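Local coordinates for L-lysine 6-oxidase (Marinomonas mediterranea, PDB 3WEU), which oxidises the side-chain amine of L-lysine with a cysteine tryptophylquinone cofactor, releasing ammonium and the hydrogen peroxide that makes it antibacterial, at residues Val46-Lys50 with Thr648-His652; Asp250-Glu254 with Leu629-Asp634. All coordinates share one frame; numbering follows the deposited sequence.

In the fold
Both contacts fasten the small antiparallel sheet of strands 631-634 and 645-648 to parts of the chain hundreds of residues earlier. Contact 1 uses the loop leaving strand 645-648; contact 2 uses strand 631-634 and the residues leading into it. Along the chain the order is 46-50, 250-254, 629-634, 648-652, so contact 2 is nested inside the long loop that contact 1 closes. Their centres lie about 9 Å apart and they touch directly: F49 stacks on F631, K50 NZ bonds to L629 O, and T648 OG1 to F631 O. Together they make one continuous join between two early loops, one after strand 42-43 and one after strand 237-247, and the late part of the chain.

Contact 1: residues Val46-Lys50 with Thr648-His652; sequences VVNFK and TERNH
The F49 ring has the carboxylate of E649 at its edge, with OE2 near the ring plane and 3.4 Å from CD1. The two flat groups are turned only 23° apart, although the side chains themselves cross at about a right angle. V46 CG2 lies over one ring face, offset toward the rim, and the ring of F631 stacks on the other. This is a loop-to-loop contact built on a carboxylate that takes two consecutive backbone N-H groups, one on each oxygen. F49 N reaches the syn lone pair of E649 OE2 at 2.7 Å in a nearly straight bond (164°). K50 N meets E649 OE1 at 2.9 Å, also on the syn side but out of the carboxylate plane, so the pair of bonds should fix the rotation of the group. The aliphatic CB of N48 rests against the same oxygen, 3.5 Å from E649 OE1.

K50 runs the other way. Its CG lies anti to the carbonyl carbon and the rest of the chain is extended, which slides it past E649 in the opposite direction until its ammonium reaches the E649 backbone. There NZ bonds to E649 O at 2.8 Å, while S627 O and L629 O add two further acceptors. Four oxygens thus surround a buried lysine, a setting that probably favours its charged form. The fourth comes from N651, the centre of an inverse gamma turn, whose ND2 is held by G54 O, just before the sulfinoalanine at position 55. K50 NZ approaches N651 OD1 at 3.0 Å from above the carbonyl plane, 57° out of it.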
ATOM      1  N   VAL A  46       7.293 -39.917  16.185  1.00 16.78           N
ATOM      2  CA  VAL A  46       6.500 -39.425  15.060  1.00 17.62           C
ATOM      3  C   VAL A  46       6.972 -39.975  13.725  1.00 17.12           C
ATOM      4  O   VAL A  46       8.171 -40.014  13.435  1.00 17.51           O
ATOM      5  CB  VAL A  46       6.558 -37.890  15.016  1.00 16.76           C
ATOM      6  CG1 VAL A  46       7.982 -37.437  14.795  1.00 16.07           C
ATOM      7  CG2 VAL A  46       5.689 -37.307  13.903  1.00 17.04           C
ATOM      8  N   VAL A  47       6.012 -40.402  12.918  1.00 16.92           N
ATOM      9  CA  VAL A  47       6.304 -40.790  11.564  1.00 18.77           C
ATOM     10  C   VAL A  47       6.272 -39.529  10.724  1.00 17.45           C
ATOM     11  O   VAL A  47       7.337 -39.091  10.317  1.00 18.32           O
ATOM     12  CB  VAL A  47       5.306 -41.856  11.080  1.00 20.71           C
ATOM     13  CG1 VAL A  47       5.580 -42.226   9.634  1.00 23.36           C
ATOM     14  CG2 VAL A  47       5.356 -43.082  12.009  1.00 24.95           C
ATOM     15  N   ASN A  48       5.100 -38.957  10.430  1.00 15.64           N
ATOM     16  CA  ASN A  48       5.027 -37.683   9.723  1.00 16.91           C
ATOM     17  C   ASN A  48       4.526 -36.532  10.581  1.00 16.44           C
ATOM     18  O   ASN A  48       3.574 -36.716  11.313  1.00 16.38           O
ATOM     19  CB  ASN A  48       4.140 -37.808   8.499  1.00 20.83           C
ATOM     20  CG  ASN A  48       4.714 -38.760   7.439  1.00 26.60           C
ATOM     21  OD1 ASN A  48       5.896 -38.898   7.250  1.00 28.37           O
ATOM     22  ND2 ASN A  48       3.847 -39.453   6.810  1.00 35.11           N
ATOM     23  N   PHE A  49       5.147 -35.363  10.473  1.00 14.77           N
ATOM     24  CA  PHE A  49       4.716 -34.238  11.256  1.00 15.63           C
ATOM     25  C   PHE A  49       3.426 -33.631  10.697  1.00 15.72           C
ATOM     26  O   PHE A  49       2.688 -32.915  11.418  1.00 16.40           O
ATOM     27  CB  PHE A  49       5.781 -33.157  11.222  1.00 16.09           C
ATOM     28  CG  PHE A  49       7.018 -33.507  11.956  1.00 16.50           C
ATOM     29  CD1 PHE A  49       8.170 -33.883  11.272  1.00 16.33           C
ATOM     30  CD2 PHE A  49       7.038 -33.423  13.371  1.00 16.92           C
ATOM     31  CE1 PHE A  49       9.352 -34.180  11.968  1.00 16.61           C
ATOM     32  CE2 PHE A  49       8.244 -33.715  14.052  1.00 18.04           C
ATOM     33  CZ  PHE A  49       9.358 -34.110  13.356  1.00 15.88           C
ATOM     34  N   LYS A  50       3.205 -33.862   9.406  1.00 14.67           N
ATOM     35  CA  LYS A  50       2.072 -33.284   8.692  1.00 14.98           C
ATOM     36  C   LYS A  50       1.150 -34.410   8.234  1.00 16.43           C
ATOM     37  O   LYS A  50       1.571 -35.542   8.037  1.00 14.79           O
ATOM     38  CB  LYS A  50       2.501 -32.499   7.462  1.00 16.39           C
ATOM     39  CG  LYS A  50       3.460 -31.358   7.770  1.00 15.98           C
ATOM     40  CD  LYS A  50       3.580 -30.444   6.593  1.00 17.05           C
ATOM     41  CE  LYS A  50       4.683 -29.412   6.770  1.00 16.14           C
ATOM     42  NZ  LYS A  50       4.857 -28.522   5.645  1.00 15.13           N
ATOM     43  N   THR A 648      12.296 -32.164   5.329  1.00 14.20           N
ATOM     44  CA  THR A 648      11.296 -33.209   5.036  1.00 14.49           C
ATOM     45  C   THR A 648       9.921 -32.483   5.045  1.00 13.67           C
ATOM     46  O   THR A 648       9.741 -31.483   5.793  1.00 13.06           O
ATOM     47  CB  THR A 648      11.301 -34.332   6.133  1.00 15.37           C
ATOM     48  OG1 THR A 648      10.992 -33.795   7.430  1.00 14.60           O
ATOM     49  CG2 THR A 648      12.689 -35.048   6.224  1.00 17.20           C
ATOM     50  N   GLU A 649       8.967 -33.022   4.286  1.00 12.66           N
ATOM     51  CA  GLU A 649       7.569 -32.642   4.375  1.00 14.91           C
ATOM     52  C   GLU A 649       7.278 -31.166   4.012  1.00 15.09           C
ATOM     53  O   GLU A 649       6.219 -30.611   4.371  1.00 15.43           O
ATOM     54  CB  GLU A 649       6.987 -32.981   5.737  1.00 16.14           C
ATOM     55  CG  GLU A 649       7.045 -34.461   6.079  1.00 18.05           C
ATOM     56  CD  GLU A 649       6.266 -34.777   7.340  1.00 17.25           C
ATOM     57  OE1 GLU A 649       5.003 -34.691   7.282  1.00 17.08           O
ATOM     58  OE2 GLU A 649       6.915 -35.097   8.387  1.00 17.45           O
ATOM     59  N   ARG A 650       8.131 -30.578   3.178  1.00 14.92           N
ATOM     60  CA  ARG A 650       7.842 -29.207   2.665  1.00 14.22           C
ATOM     61  C   ARG A 650       6.695 -29.325   1.685  1.00 14.42           C
ATOM     62  O   ARG A 650       6.648 -30.283   0.940  1.00 15.39           O
ATOM     63  CB  ARG A 650       9.067 -28.621   1.941  1.00 15.41           C
ATOM     64  CG  ARG A 650       9.021 -27.097   1.893  1.00 15.39           C
ATOM     65  CD  ARG A 650      10.150 -26.457   1.125  1.00 15.71           C
ATOM     66  NE  ARG A 650      10.433 -25.108   1.621  1.00 16.41           N
ATOM     67  CZ  ARG A 650      10.269 -23.955   0.954  1.00 15.93           C
ATOM     68  NH1 ARG A 650       9.892 -23.900  -0.308  1.00 16.57           N
ATOM     69  NH2 ARG A 650      10.527 -22.834   1.578  1.00 17.19           N
ATOM     70  N   ASN A 651       5.769 -28.372   1.652  1.00 16.79           N
ATOM     71  CA  ASN A 651       4.626 -28.440   0.688  1.00 16.94           C
ATOM     72  C   ASN A 651       5.078 -27.735  -0.589  1.00 16.27           C
ATOM     73  O   ASN A 651       4.731 -26.537  -0.871  1.00 17.87           O
ATOM     74  CB  ASN A 651       3.383 -27.838   1.281  1.00 17.76           C
ATOM     75  CG  ASN A 651       3.007 -28.440   2.657  1.00 21.29           C
ATOM     76  OD1 ASN A 651       3.571 -29.370   3.125  1.00 23.90           O
ATOM     77  ND2 ASN A 651       2.009 -27.904   3.253  1.00 23.03           N
ATOM     78  N   HIS A 652       5.856 -28.476  -1.348  1.00 16.59           N
ATOM     79  CA  HIS A 652       6.534 -27.900  -2.498  1.00 16.54           C
ATOM     80  C   HIS A 652       5.522 -27.400  -3.525  1.00 19.89           C
ATOM     81  O   HIS A 652       5.792 -26.417  -4.257  1.00 17.95           O
ATOM     82  CB  HIS A 652       7.411 -28.923  -3.201  1.00 17.61           C
ATOM     83  CG  HIS A 652       8.522 -29.434  -2.363  1.00 18.03           C
ATOM     84  ND1 HIS A 652       9.524 -28.627  -1.882  1.00 18.01           N
ATOM     85  CD2 HIS A 652       8.757 -30.687  -1.876  1.00 18.26           C
ATOM     86  CE1 HIS A 652      10.357 -29.371  -1.171  1.00 19.91           C
ATOM     87  NE2 HIS A 652       9.912 -30.624  -1.155  1.00 18.24           N
TER

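Contact 2: residues Asp250-Glu254 with Leu629-Asp634; sequences DFAPE and LAFIRD
F251 and F631 meet obliquely, their planes at 46° and their ring centroids 4.9 Å apart. The CD1-CE1 side of F251 does the touching, with CD1 over the centre of the F631 ring, 3.8 Å from F631 CZ, on the face opposite the one that stacks on F49. The F631 ring also receives D250 O at its edge, 3.3 Å from CE2. Here a loop opened by an Asx turn, in which D250 OD1 accepts from A252 N, runs alongside strand 631-634 on the flank turned away from its hairpin partner 645-648. With CG beside its own backbone N (chi1 -72°), F251 also brings CD1 to 3.3 Å from A630 O. Its ring meets F513 as well, in the helix 510-515 that leads straight to C516, the cysteine of the quinone cofactor.

The backbone is joined by I632 N bonding to F251 O at 2.7 Å, and beside this bond A252 CB packs on I632 CB, 4.0 Å away.

Farther along, the extended E254 side chain stands in for a second backbone acceptor. The E254 and D634 side chains cross at about a right angle, their carboxylate planes 48° apart, and D634 OD1 accepts from the backbone N of F644 and of N636. Waters bridge the two sides: one links E254 OE1 to R633 NE and D634 O, while R633 NH1 and NH2 bond to V47 O and V46 O; another joins E254 N and OE2 to I632 O. E254 OE2 takes D634 N at 2.8 Å, on its syn side but tilted out of the carboxylate plane.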
ATOM      1  N   ASP A 250       7.617 -26.615  16.293  1.00 14.86           N
ATOM      2  CA  ASP A 250       9.061 -26.876  16.373  1.00 14.92           C
ATOM      3  C   ASP A 250       9.439 -27.528  15.054  1.00 15.02           C
ATOM      4  O   ASP A 250       9.211 -28.791  14.852  1.00 14.55           O
ATOM      5  CB  ASP A 250       9.397 -27.771  17.559  1.00 14.91           C
ATOM      6  CG  ASP A 250      10.899 -27.975  17.764  1.00 14.50           C
ATOM      7  OD1 ASP A 250      11.706 -27.594  16.864  1.00 14.51           O
ATOM      8  OD2 ASP A 250      11.251 -28.521  18.837  1.00 15.06           O
ATOM      9  N   PHE A 251      10.072 -26.732  14.176  1.00 14.29           N
ATOM     10  CA  PHE A 251      10.399 -27.252  12.844  1.00 14.27           C
ATOM     11  C   PHE A 251      11.727 -28.019  12.749  1.00 13.91           C
ATOM     12  O   PHE A 251      12.072 -28.527  11.674  1.00 13.84           O
ATOM     13  CB  PHE A 251      10.382 -26.106  11.800  1.00 14.59           C
ATOM     14  CG  PHE A 251       9.000 -25.589  11.476  1.00 14.70           C
ATOM     15  CD1 PHE A 251       8.182 -26.304  10.627  1.00 14.73           C
ATOM     16  CD2 PHE A 251       8.551 -24.388  11.960  1.00 14.94           C
ATOM     17  CE1 PHE A 251       6.960 -25.847  10.252  1.00 15.41           C
ATOM     18  CE2 PHE A 251       7.298 -23.890  11.577  1.00 15.12           C
ATOM     19  CZ  PHE A 251       6.511 -24.627  10.736  1.00 15.12           C
ATOM     20  N   ALA A 252      12.387 -28.211  13.879  1.00 13.01           N
ATOM     21  CA  ALA A 252      13.622 -28.979  13.969  1.00 13.16           C
ATOM     22  C   ALA A 252      13.819 -29.535  15.332  1.00 12.34           C
ATOM     23  O   ALA A 252      14.782 -29.185  16.067  1.00 10.86           O
ATOM     24  CB  ALA A 252      14.813 -28.112  13.581  1.00 12.84           C
ATOM     25  N   PRO A 253      12.939 -30.456  15.677  1.00 13.04           N
ATOM     26  CA  PRO A 253      12.856 -30.840  17.088  1.00 12.85           C
ATOM     27  C   PRO A 253      14.076 -31.563  17.625  1.00 14.52           C
ATOM     28  O   PRO A 253      14.333 -31.466  18.835  1.00 14.57           O
ATOM     29  CB  PRO A 253      11.604 -31.725  17.127  1.00 12.85           C
ATOM     30  CG  PRO A 253      11.401 -32.149  15.715  1.00 13.48           C
ATOM     31  CD  PRO A 253      11.830 -31.021  14.897  1.00 13.29           C
ATOM     32  N   GLU A 254      14.867 -32.223  16.769  1.00 14.95           N
ATOM     33  CA  GLU A 254      16.069 -32.885  17.261  1.00 13.15           C
ATOM     34  C   GLU A 254      17.230 -31.937  17.516  1.00 14.41           C
ATOM     35  O   GLU A 254      18.252 -32.376  18.042  1.00 14.29           O
ATOM     36  CB  GLU A 254      16.505 -33.925  16.281  1.00 13.32           C
ATOM     37  CG  GLU A 254      15.492 -35.032  16.159  1.00 14.11           C
ATOM     38  CD  GLU A 254      15.595 -35.867  14.878  1.00 14.22           C
ATOM     39  OE1 GLU A 254      15.681 -37.131  14.952  1.00 15.01           O
ATOM     40  OE2 GLU A 254      15.543 -35.275  13.767  1.00 14.26           O
ATOM     41  N   LEU A 629       6.107 -24.944   5.405  1.00 17.09           N
ATOM     42  CA  LEU A 629       7.582 -25.104   5.586  1.00 16.08           C
ATOM     43  C   LEU A 629       7.969 -26.472   6.054  1.00 14.44           C
ATOM     44  O   LEU A 629       7.150 -27.247   6.557  1.00 15.57           O
ATOM     45  CB  LEU A 629       8.177 -24.055   6.521  1.00 17.31           C
ATOM     46  CG  LEU A 629       7.970 -22.636   5.979  1.00 19.46           C
ATOM     47  CD1 LEU A 629       8.131 -21.537   7.018  1.00 21.68           C
ATOM     48  CD2 LEU A 629       8.911 -22.336   4.834  1.00 21.51           C
ATOM     49  N   ALA A 630       9.235 -26.807   5.822  1.00 14.68           N
ATOM     50  CA  ALA A 630       9.742 -28.122   6.094  1.00 13.45           C
ATOM     51  C   ALA A 630      10.005 -28.340   7.577  1.00 13.93           C
ATOM     52  O   ALA A 630      10.270 -27.397   8.341  1.00 13.09           O
ATOM     53  CB  ALA A 630      11.053 -28.304   5.372  1.00 13.68           C
ATOM     54  N   PHE A 631      10.049 -29.604   7.945  1.00 13.11           N
ATOM     55  CA  PHE A 631      10.612 -30.012   9.217  1.00 13.28           C
ATOM     56  C   PHE A 631      11.984 -30.566   8.939  1.00 14.03           C
ATOM     57  O   PHE A 631      12.159 -31.495   8.096  1.00 15.03           O
ATOM     58  CB  PHE A 631       9.767 -31.107   9.846  1.00 13.49           C
ATOM     59  CG  PHE A 631       8.507 -30.585  10.451  1.00 13.25           C
ATOM     60  CD1 PHE A 631       7.437 -30.222   9.642  1.00 14.42           C
ATOM     61  CD2 PHE A 631       8.445 -30.292  11.811  1.00 12.24           C
ATOM     62  CE1 PHE A 631       6.293 -29.644  10.196  1.00 14.62           C
ATOM     63  CE2 PHE A 631       7.297 -29.728  12.382  1.00 12.17           C
ATOM     64  CZ  PHE A 631       6.211 -29.421  11.558  1.00 13.55           C
ATOM     65  N   ILE A 632      12.941 -30.031   9.647  1.00 13.56           N
ATOM     66  CA  ILE A 632      14.355 -30.455   9.511  1.00 14.30           C
ATOM     67  C   ILE A 632      14.554 -31.629  10.450  1.00 15.77           C
ATOM     68  O   ILE A 632      14.345 -31.516  11.643  1.00 15.83           O
ATOM     69  CB  ILE A 632      15.340 -29.317   9.856  1.00 14.02           C
ATOM     70  CG1 ILE A 632      14.943 -28.030   9.162  1.00 13.24           C
ATOM     71  CG2 ILE A 632      16.773 -29.708   9.527  1.00 14.48           C
ATOM     72  CD1 ILE A 632      14.757 -28.107   7.639  1.00 14.04           C
ATOM     73  N   ARG A 633      14.961 -32.771   9.892  1.00 15.49           N
ATOM     74  CA  ARG A 633      15.063 -33.970  10.659  1.00 15.12           C
ATOM     75  C   ARG A 633      16.174 -34.928  10.216  1.00 13.68           C
ATOM     76  O   ARG A 633      16.634 -34.876   9.053  1.00 12.26           O
ATOM     77  CB  ARG A 633      13.708 -34.614  10.659  1.00 18.85           C
ATOM     78  CG  ARG A 633      13.553 -35.971  10.118  1.00 21.68           C
ATOM     79  CD  ARG A 633      12.122 -36.450  10.210  1.00 20.78           C
ATOM     80  NE  ARG A 633      11.958 -37.419  11.219  1.00 20.45           N
ATOM     81  CZ  ARG A 633      10.794 -38.020  11.467  1.00 20.31           C
ATOM     82  NH1 ARG A 633       9.692 -37.694  10.791  1.00 19.59           N
ATOM     83  NH2 ARG A 633      10.722 -38.962  12.356  1.00 20.21           N
ATOM     84  N   ASP A 634      16.638 -35.734  11.178  1.00 12.06           N
ATOM     85  CA  ASP A 634      17.728 -36.607  10.964  1.00 12.42           C
ATOM     86  C   ASP A 634      17.248 -37.841  10.166  1.00 12.82           C
ATOM     87  O   ASP A 634      16.464 -38.663  10.680  1.00 14.79           O
ATOM     88  CB  ASP A 634      18.388 -37.005  12.276  1.00 13.68           C
ATOM     89  CG  ASP A 634      19.597 -37.879  12.102  1.00 14.14           C
ATOM     90  OD1 ASP A 634      20.053 -38.128  10.985  1.00 13.60           O
ATOM     91  OD2 ASP A 634      20.083 -38.393  13.165  1.00 15.01           O
TER
HETATM   92  O   HOH W   1      14.481 -32.734  14.031  1.00 14.47           O
HETATM   93  O   HOH W   2      14.518 -38.319  12.716  1.00 15.51           O
HETATM   94  O   HOH W   3      18.926 -37.928  15.528  1.00 26.99           O